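Local coordinates for glycosyl hydrolase family 26 (Bacteroides ovatus, PDB 4ZXO), which probably hydrolyses the beta-1,4-mannosidic linkages of galactomannan as an endo-acting beta-mannanase, at residues 8-12 with 201-205; 65-71 with 137-142. All coordinates share one frame. Where two conformers were deposited one is given. Residues are numbered along the deposited sequence.

Contact 1 (8-12 with 201-205)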
ATOM      1  N   LYS A   8       4.793  18.891   4.447  1.00 23.63           N
ATOM      2  CA  LYS A   8       3.567  18.197   4.027  1.00 22.48           C
ATOM      3  C   LYS A   8       2.359  19.154   3.994  1.00 19.42           C
ATOM      4  O   LYS A   8       2.236  20.017   4.899  1.00 20.23           O
ATOM      5  CB  LYS A   8       3.226  17.027   4.953  1.00 23.77           C
ATOM      6  CG  LYS A   8       4.363  16.053   5.298  1.00 26.53           C
ATOM      7  CD  LYS A   8       4.678  15.134   4.160  1.00 29.52           C
ATOM      8  CE  LYS A   8       5.781  14.116   4.500  1.00 32.43           C
ATOM      9  NZ  LYS A   8       7.122  14.537   4.015  1.00 33.85           N
ATOM     10  N   THR A   9       1.440  18.984   3.030  1.00 17.03           N
ATOM     11  CA  THR A   9       0.273  19.868   2.933  1.00 16.30           C
ATOM     12  C   THR A   9      -0.669  19.671   4.126  1.00 16.31           C
ATOM     13  O   THR A   9      -0.612  18.671   4.815  1.00 16.21           O
ATOM     14  CB  THR A   9      -0.564  19.672   1.659  1.00 16.56           C
ATOM     15  OG1 THR A   9      -1.215  18.394   1.689  1.00 16.33           O
ATOM     16  CG2 THR A   9       0.248  19.741   0.367  1.00 17.77           C
ATOM     17  N   PRO A  10      -1.533  20.632   4.371  1.00 17.71           N
ATOM     18  CA  PRO A  10      -2.469  20.491   5.482  1.00 18.36           C
ATOM     19  C   PRO A  10      -3.304  19.222   5.433  1.00 18.00           C
ATOM     20  O   PRO A  10      -3.433  18.566   6.473  1.00 18.19           O
ATOM     21  CB  PRO A  10      -3.363  21.747   5.339  1.00 19.75           C
ATOM     22  CG  PRO A  10      -2.468  22.756   4.694  1.00 19.69           C
ATOM     23  CD  PRO A  10      -1.561  21.998   3.785  1.00 18.63           C
ATOM     24  N   GLU A  11      -3.841  18.891   4.248  1.00 16.92           N
ATOM     25  CA  GLU A  11      -4.622  17.671   4.088  1.00 15.92           C
ATOM     26  C   GLU A  11      -3.781  16.419   4.347  1.00 13.73           C
ATOM     27  O   GLU A  11      -4.292  15.397   4.848  1.00 12.87           O
ATOM     28  CB  GLU A  11      -5.230  17.589   2.665  1.00 16.67           C
ATOM     29  CG  GLU A  11      -6.336  18.681   2.467  1.00 18.04           C
ATOM     30  CD  GLU A  11      -5.805  20.082   2.238  1.00 19.84           C
ATOM     31  OE1 GLU A  11      -4.605  20.243   1.950  1.00 19.74           O
ATOM     32  OE2 GLU A  11      -6.626  21.029   2.331  1.00 22.23           O
ATOM     33  N   THR A  12      -2.494  16.501   4.023  1.00 12.67           N
ATOM     34  CA  THR A  12      -1.592  15.354   4.205  1.00 10.96           C
ATOM     35  C   THR A  12      -1.266  15.161   5.689  1.00 11.18           C
ATOM     36  O   THR A  12      -1.254  14.034   6.200  1.00 11.75           O
ATOM     37  CB  THR A  12      -0.301  15.570   3.366  1.00 10.97           C
ATOM     38  OG1 THR A  12      -0.709  15.764   1.997  1.00 11.49           O
ATOM     39  CG2 THR A  12       0.669  14.391   3.488  1.00 12.38           C
ATOM     40  N   ASN A 201       4.553  17.442  -1.635  1.00 17.57           N
ATOM     41  CA  ASN A 201       4.203  17.605  -0.234  1.00 17.44           C
ATOM     42  C   ASN A 201       2.942  16.872   0.157  1.00 14.99           C
ATOM     43  O   ASN A 201       2.414  17.050   1.247  1.00 16.40           O
ATOM     44  CB  ASN A 201       4.076  19.105   0.072  1.00 21.13           C
ATOM     45  CG  ASN A 201       5.348  19.829  -0.178  1.00 24.92           C
ATOM     46  OD1 ASN A 201       6.443  19.248  -0.086  1.00 27.15           O
ATOM     47  ND2 ASN A 201       5.241  21.103  -0.510  1.00 26.32           N
ATOM     48  N   ASN A 202       2.469  16.031  -0.753  1.00 12.15           N
ATOM     49  CA  ASN A 202       1.261  15.244  -0.522  1.00 11.17           C
ATOM     50  C   ASN A 202       1.557  13.754  -0.374  1.00 10.88           C
ATOM     51  O   ASN A 202       0.680  12.930  -0.637  1.00 12.24           O
ATOM     52  CB  ASN A 202       0.252  15.461  -1.676  1.00 11.08           C
ATOM     53  CG  ASN A 202       0.817  15.136  -3.049  1.00 13.22           C
ATOM     54  OD1 ASN A 202       2.003  15.364  -3.343  1.00 15.89           O
ATOM     55  ND2 ASN A 202      -0.039  14.599  -3.911  1.00 13.02           N
ATOM     56  N   VAL A 203       2.749  13.381   0.096  1.00 11.06           N
ATOM     57  CA  VAL A 203       3.061  11.982   0.267  0.50 11.30           C
ATOM     58  C   VAL A 203       3.420  11.613   1.706  1.00 10.96           C
ATOM     59  O   VAL A 203       4.185  12.324   2.358  1.00 12.22           O
ATOM     60  CB  VAL A 203       4.206  11.595  -0.671  0.50 11.83           C
ATOM     61  CG1 VAL A 203       4.524  10.124  -0.555  0.50 10.94           C
ATOM     62  CG2 VAL A 203       3.788  11.887  -2.073  0.50 13.13           C
ATOM     63  N   LEU A 204       2.860  10.499   2.156  1.00 10.26           N
ATOM     64  CA  LEU A 204       3.301   9.798   3.363  1.00 10.22           C
ATOM     65  C   LEU A 204       4.013   8.548   2.882  1.00  9.42           C
ATOM     66  O   LEU A 204       3.501   7.881   1.999  1.00 11.32           O
ATOM     67  CB  LEU A 204       2.132   9.387   4.248  1.00 10.92           C
ATOM     68  CG  LEU A 204       1.325  10.612   4.709  1.00 12.59           C
ATOM     69  CD1 LEU A 204       0.138  10.171   5.523  1.00 13.49           C
ATOM     70  CD2 LEU A 204       2.216  11.549   5.520  1.00 13.63           C
ATOM     71  N   LEU A 205       5.141   8.198   3.470  1.00  8.66           N
ATOM     72  CA  LEU A 205       5.882   7.012   3.000  1.00  7.47           C
ATOM     73  C   LEU A 205       5.657   5.808   3.893  1.00  7.37           C
ATOM     74  O   LEU A 205       5.756   5.919   5.116  1.00  8.25           O
ATOM     75  CB  LEU A 205       7.406   7.336   2.941  1.00  8.51           C
ATOM     76  CG  LEU A 205       7.746   8.360   1.869  1.00  9.70           C
ATOM     77  CD1 LEU A 205       9.255   8.671   1.920  1.00 10.78           C
ATOM     78  CD2 LEU A 205       7.316   7.911   0.443  1.00 10.75           C
TER
HETATM   79  O   HOH W   1       7.261  12.126   2.580  1.00 38.09           O
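The hydrogen bonding gathers on one carbonyl, that of Asn201. Thr9 N donates to Asn201 O at 2.8 Å with a nearly straight geometry, and Lys8 CA lies 3.2 Å from Asn201 O in a CA-H...O contact. Thr12 OG1 also approaches Asn201 O, at 3.5 Å, a long, weak bond at best; the same hydroxyl lies 2.7 Å from Thr9 OG1, and its one proton could serve either acceptor. Because Thr9 is the N-cap residue of helix 10-19, its N-H bond to Asn201 O fastens the start of that helix just ahead of strand 203-207.

Lys8 supplies the water-mediated link. Its CB leaves in a direction away from the strand, yet the chain bends back until Lys8 CE is 3.2 Å from Val203 O, and one water accepts from Lys8 NZ (2.8 Å) and donates to Val203 O (3.1 Å).

The apolar part belongs mainly to Thr12, whose CB points toward the strand segment: Thr12 CG2 meets Leu204 CD2 at 3.8 Å. Beyond it, Leu204 packs on Leu15 and Leu16 of the same helix. Asn202 turns its amide away, to the carbonyls of Ile157 and Leu146.

Here an N-terminal helix lies against the entry to a parallel strand of the (beta/alpha)8 TIM barrel, consistent with a helix covering the N-terminal end of the barrel, as in many glycoside hydrolases.

Contact 2 (65-71 with 137-142)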
ATOM      1  N   LEU A  65       2.174   2.196  -9.658  1.00  7.18           N
ATOM      2  CA  LEU A  65       2.818   3.091 -10.630  1.00  6.39           C
ATOM      3  C   LEU A  65       3.881   2.393 -11.500  1.00  7.61           C
ATOM      4  O   LEU A  65       4.521   3.038 -12.314  1.00  7.58           O
ATOM      5  CB  LEU A  65       3.434   4.289  -9.928  1.00  7.12           C
ATOM      6  CG  LEU A  65       2.444   5.146  -9.179  1.00  8.58           C
ATOM      7  CD1 LEU A  65       3.149   6.365  -8.551  1.00 10.66           C
ATOM      8  CD2 LEU A  65       1.227   5.564 -10.070  1.00  9.07           C
ATOM      9  N   GLY A  66       4.023   1.077 -11.369  1.00  6.99           N
ATOM     10  CA  GLY A  66       5.012   0.365 -12.158  1.00  6.46           C
ATOM     11  C   GLY A  66       4.859   0.673 -13.631  1.00  7.45           C
ATOM     12  O   GLY A  66       3.741   0.617 -14.184  1.00  8.83           O
ATOM     13  N   GLU A  67       6.002   0.998 -14.247  1.00  8.48           N
ATOM     14  CA  GLU A  67       6.200   1.395 -15.673  1.00  8.15           C
ATOM     15  C   GLU A  67       5.926   2.862 -15.928  1.00  8.43           C
ATOM     16  O   GLU A  67       6.169   3.331 -17.031  1.00 10.62           O
ATOM     17  CB  GLU A  67       5.411   0.510 -16.663  1.00  9.71           C
ATOM     18  CG  GLU A  67       5.825  -0.956 -16.540  1.00 11.04           C
ATOM     19  CD  GLU A  67       5.286  -1.818 -17.652  1.00 13.66           C
ATOM     20  OE1 GLU A  67       4.792  -1.304 -18.688  1.00 15.94           O
ATOM     21  OE2 GLU A  67       5.389  -3.038 -17.535  1.00 14.92           O
ATOM     22  N   ILE A  68       5.531   3.654 -14.927  1.00  7.84           N
ATOM     23  CA  ILE A  68       5.492   5.101 -15.162  1.00  8.65           C
ATOM     24  C   ILE A  68       6.862   5.591 -15.553  1.00  9.28           C
ATOM     25  O   ILE A  68       6.984   6.542 -16.371  1.00 11.97           O
ATOM     26  CB  ILE A  68       4.924   5.881 -13.941  1.00  8.90           C
ATOM     27  CG1 ILE A  68       4.424   7.294 -14.409  1.00 11.17           C
ATOM     28  CG2 ILE A  68       5.973   5.956 -12.794  1.00  8.97           C
ATOM     29  CD1 ILE A  68       3.418   7.891 -13.499  1.00 13.98           C
ATOM     30  N   GLU A  69       7.899   4.932 -15.039  1.00  8.87           N
ATOM     31  CA  GLU A  69       9.281   5.323 -15.316  1.00  9.12           C
ATOM     32  C   GLU A  69       9.647   5.170 -16.788  1.00 10.64           C
ATOM     33  O   GLU A  69      10.672   5.749 -17.229  1.00 12.29           O
ATOM     34  CB  GLU A  69      10.242   4.477 -14.481  1.00  9.06           C
ATOM     35  CG  GLU A  69      10.114   2.938 -14.662  1.00  9.03           C
ATOM     36  CD  GLU A  69       8.993   2.285 -13.849  1.00  8.46           C
ATOM     37  OE1 GLU A  69       8.147   2.995 -13.261  1.00  8.68           O
ATOM     38  OE2 GLU A  69       8.941   1.013 -13.853  1.00  9.61           O
ATOM     39  N   LEU A  70       8.891   4.327 -17.516  1.00  9.87           N
ATOM     40  CA  LEU A  70       9.131   4.131 -18.957  1.00 10.94           C
ATOM     41  C   LEU A  70       8.516   5.212 -19.822  1.00 11.61           C
ATOM     42  O   LEU A  70       8.727   5.226 -21.040  1.00 13.53           O
ATOM     43  CB  LEU A  70       8.602   2.808 -19.400  1.00 11.39           C
ATOM     44  CG  LEU A  70       9.181   1.603 -18.660  1.00 12.13           C
ATOM     45  CD1 LEU A  70       8.663   0.275 -19.246  1.00 12.92           C
ATOM     46  CD2 LEU A  70      10.689   1.555 -18.692  1.00 12.95           C
ATOM     47  N   GLY A  71       7.777   6.129 -19.244  1.00 10.88           N
ATOM     48  CA  GLY A  71       7.235   7.244 -20.043  1.00 11.36           C
ATOM     49  C   GLY A  71       6.022   6.921 -20.914  1.00 13.01           C
ATOM     50  O   GLY A  71       5.618   7.732 -21.772  1.00 14.76           O
ATOM     51  N   GLU A 137      15.794  10.124 -12.586  1.00 11.24           N
ATOM     52  CA  GLU A 137      14.796  10.516 -13.596  1.00 12.64           C
ATOM     53  C   GLU A 137      13.506   9.688 -13.386  1.00 12.44           C
ATOM     54  O   GLU A 137      12.407  10.225 -13.476  1.00 12.76           O
ATOM     55  CB  GLU A 137      15.390  10.310 -14.990  1.00 15.23           C
ATOM     56  CG  GLU A 137      14.451  10.604 -16.150  1.00 21.99           C
ATOM     57  CD  GLU A 137      14.301   9.380 -17.032  1.00 28.55           C
ATOM     58  OE1 GLU A 137      15.301   8.888 -17.686  1.00 29.38           O
ATOM     59  OE2 GLU A 137      13.163   8.886 -17.040  1.00 31.82           O
ATOM     60  N   TRP A 138      13.677   8.397 -13.076  1.00 10.90           N
ATOM     61  CA  TRP A 138      12.530   7.510 -12.826  1.00 10.13           C
ATOM     62  C   TRP A 138      11.742   7.979 -11.607  1.00  9.76           C
ATOM     63  O   TRP A 138      10.534   8.049 -11.653  1.00 10.19           O
ATOM     64  CB  TRP A 138      12.999   6.061 -12.636  1.00  9.79           C
ATOM     65  CG  TRP A 138      13.398   5.413 -13.965  1.00  9.32           C
ATOM     66  CD1 TRP A 138      13.559   6.012 -15.193  1.00 10.82           C
ATOM     67  CD2 TRP A 138      13.619   4.038 -14.144  1.00  9.60           C
ATOM     68  NE1 TRP A 138      13.872   5.052 -16.135  1.00 10.84           N
ATOM     69  CE2 TRP A 138      13.888   3.824 -15.518  1.00  9.56           C
ATOM     70  CE3 TRP A 138      13.550   2.940 -13.265  1.00  9.90           C
ATOM     71  CZ2 TRP A 138      14.130   2.553 -16.048  1.00  9.81           C
ATOM     72  CZ3 TRP A 138      13.814   1.645 -13.774  1.00 10.09           C
ATOM     73  CH2 TRP A 138      14.080   1.460 -15.169  1.00 10.34           C
ATOM     74  N   ILE A 139      12.444   8.340 -10.530  1.00  9.12           N
ATOM     75  CA  ILE A 139      11.768   8.810  -9.341  1.00  9.07           C
ATOM     76  C   ILE A 139      11.049  10.143  -9.688  1.00  9.61           C
ATOM     77  O   ILE A 139       9.929  10.353  -9.241  1.00  9.51           O
ATOM     78  CB  ILE A 139      12.721   8.975  -8.173  1.00  9.12           C
ATOM     79  CG1 ILE A 139      13.271   7.595  -7.723  1.00  9.75           C
ATOM     80  CG2 ILE A 139      12.024   9.653  -6.986  1.00 11.54           C
ATOM     81  CD1 ILE A 139      14.596   7.697  -6.862  1.00 10.85           C
ATOM     82  N   ASP A 140      11.659  10.993 -10.513  1.00 10.88           N
ATOM     83  CA  ASP A 140      11.069  12.263 -10.881  1.00 11.39           C
ATOM     84  C   ASP A 140       9.785  12.030 -11.666  1.00 11.14           C
ATOM     85  O   ASP A 140       8.847  12.821 -11.579  1.00 12.34           O
ATOM     86  CB  ASP A 140      12.058  13.113 -11.717  1.00 12.61           C
ATOM     87  CG  ASP A 140      13.147  13.719 -10.876  1.00 14.57           C
ATOM     88  OD1 ASP A 140      13.123  13.594  -9.616  1.00 15.37           O
ATOM     89  OD2 ASP A 140      13.986  14.442 -11.455  1.00 16.45           O
ATOM     90  N   ARG A 141       9.719  10.931 -12.407  1.00 11.24           N
ATOM     91  CA  ARG A 141       8.499  10.601 -13.168  1.00 12.97           C
ATOM     92  C   ARG A 141       7.381  10.236 -12.211  1.00 11.94           C
ATOM     93  O   ARG A 141       6.220  10.655 -12.389  1.00 13.82           O
ATOM     94  CB  ARG A 141       8.767   9.447 -14.190  1.00 16.03           C
ATOM     95  CG  ARG A 141       9.629   9.954 -15.412  1.00 19.51           C
ATOM     96  CD  ARG A 141      10.139   8.884 -16.428  1.00 24.15           C
ATOM     97  NE  ARG A 141      10.214   9.505 -17.755  1.00 29.07           N
ATOM     98  CZ  ARG A 141      10.784   8.970 -18.833  1.00 32.67           C
ATOM     99  NH1 ARG A 141      10.727   9.647 -19.980  1.00 34.13           N
ATOM    100  NH2 ARG A 141      11.389   7.764 -18.787  1.00 32.83           N
ATOM    101  N   VAL A 142       7.707   9.473 -11.170  1.00 11.64           N
ATOM    102  CA  VAL A 142       6.745   9.274 -10.072  1.00 10.63           C
ATOM    103  C   VAL A 142       6.352  10.610  -9.425  1.00 10.89           C
ATOM    104  O   VAL A 142       5.165  10.888  -9.188  1.00 11.38           O
ATOM    105  CB  VAL A 142       7.349   8.342  -8.987  1.00  9.31           C
ATOM    106  CG1 VAL A 142       6.463   8.358  -7.710  1.00  9.22           C
ATOM    107  CG2 VAL A 142       7.487   6.919  -9.551  1.00 11.04           C
TER
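Glu69, in the short 3-10 turn 68-70, has the most surface buried. Its CB sits over the face of the Trp138 indole in a CH-pi contact, 3.5 Å from the centroid of the five-membered ring, while its carboxylate runs on to Trp102 NE1 and Arg105 N.

Arg141 comes next. Arg141 NH2 donates to Glu69 O at 2.6 Å and makes a salt bridge with Glu137 OE2 at 2.7 Å, so Arg141 NH2 is shared between the loop carbonyl and the acid one helical turn earlier. Gly71 packs over the guanidinium face; a CB there would crowd Arg141 NH1.

Further along the helix the contact turns apolar: Ile68 CG2 meets Val142 CG2 at 3.7 Å and Leu65 CD1 meets Val142 CG1 at 4.0 Å. The type II turn from Leu65 to Ile68 brings both side chains to this helix, where Phe145 extends the patch.

The loop after strand 60-64 thus lies against helix 132-147, whose Ile139 packs on helix 181-197.

How the contacts relate
From the N terminus, the chain leaves segment 8-12 into helix 10-19, crosses strand 27-32 and reaches the loop after strand 60-64, where contact 2 opens. That loop closes 66 residues later, on helix 132-147, having taken in helix 81-93 and strand 97-101. Strand 159-162 and helix 181-197 follow before contact 1 closes its much longer loop at 201-205, so contact 2 is nested inside contact 1. Their centres lie 20 Å apart, with nearest atoms about 7 Å apart and no touch. Contact 1 ties the N-terminal helix to the start of a barrel strand; contact 2 ties the loop leaving another strand to a helix of the outer layer.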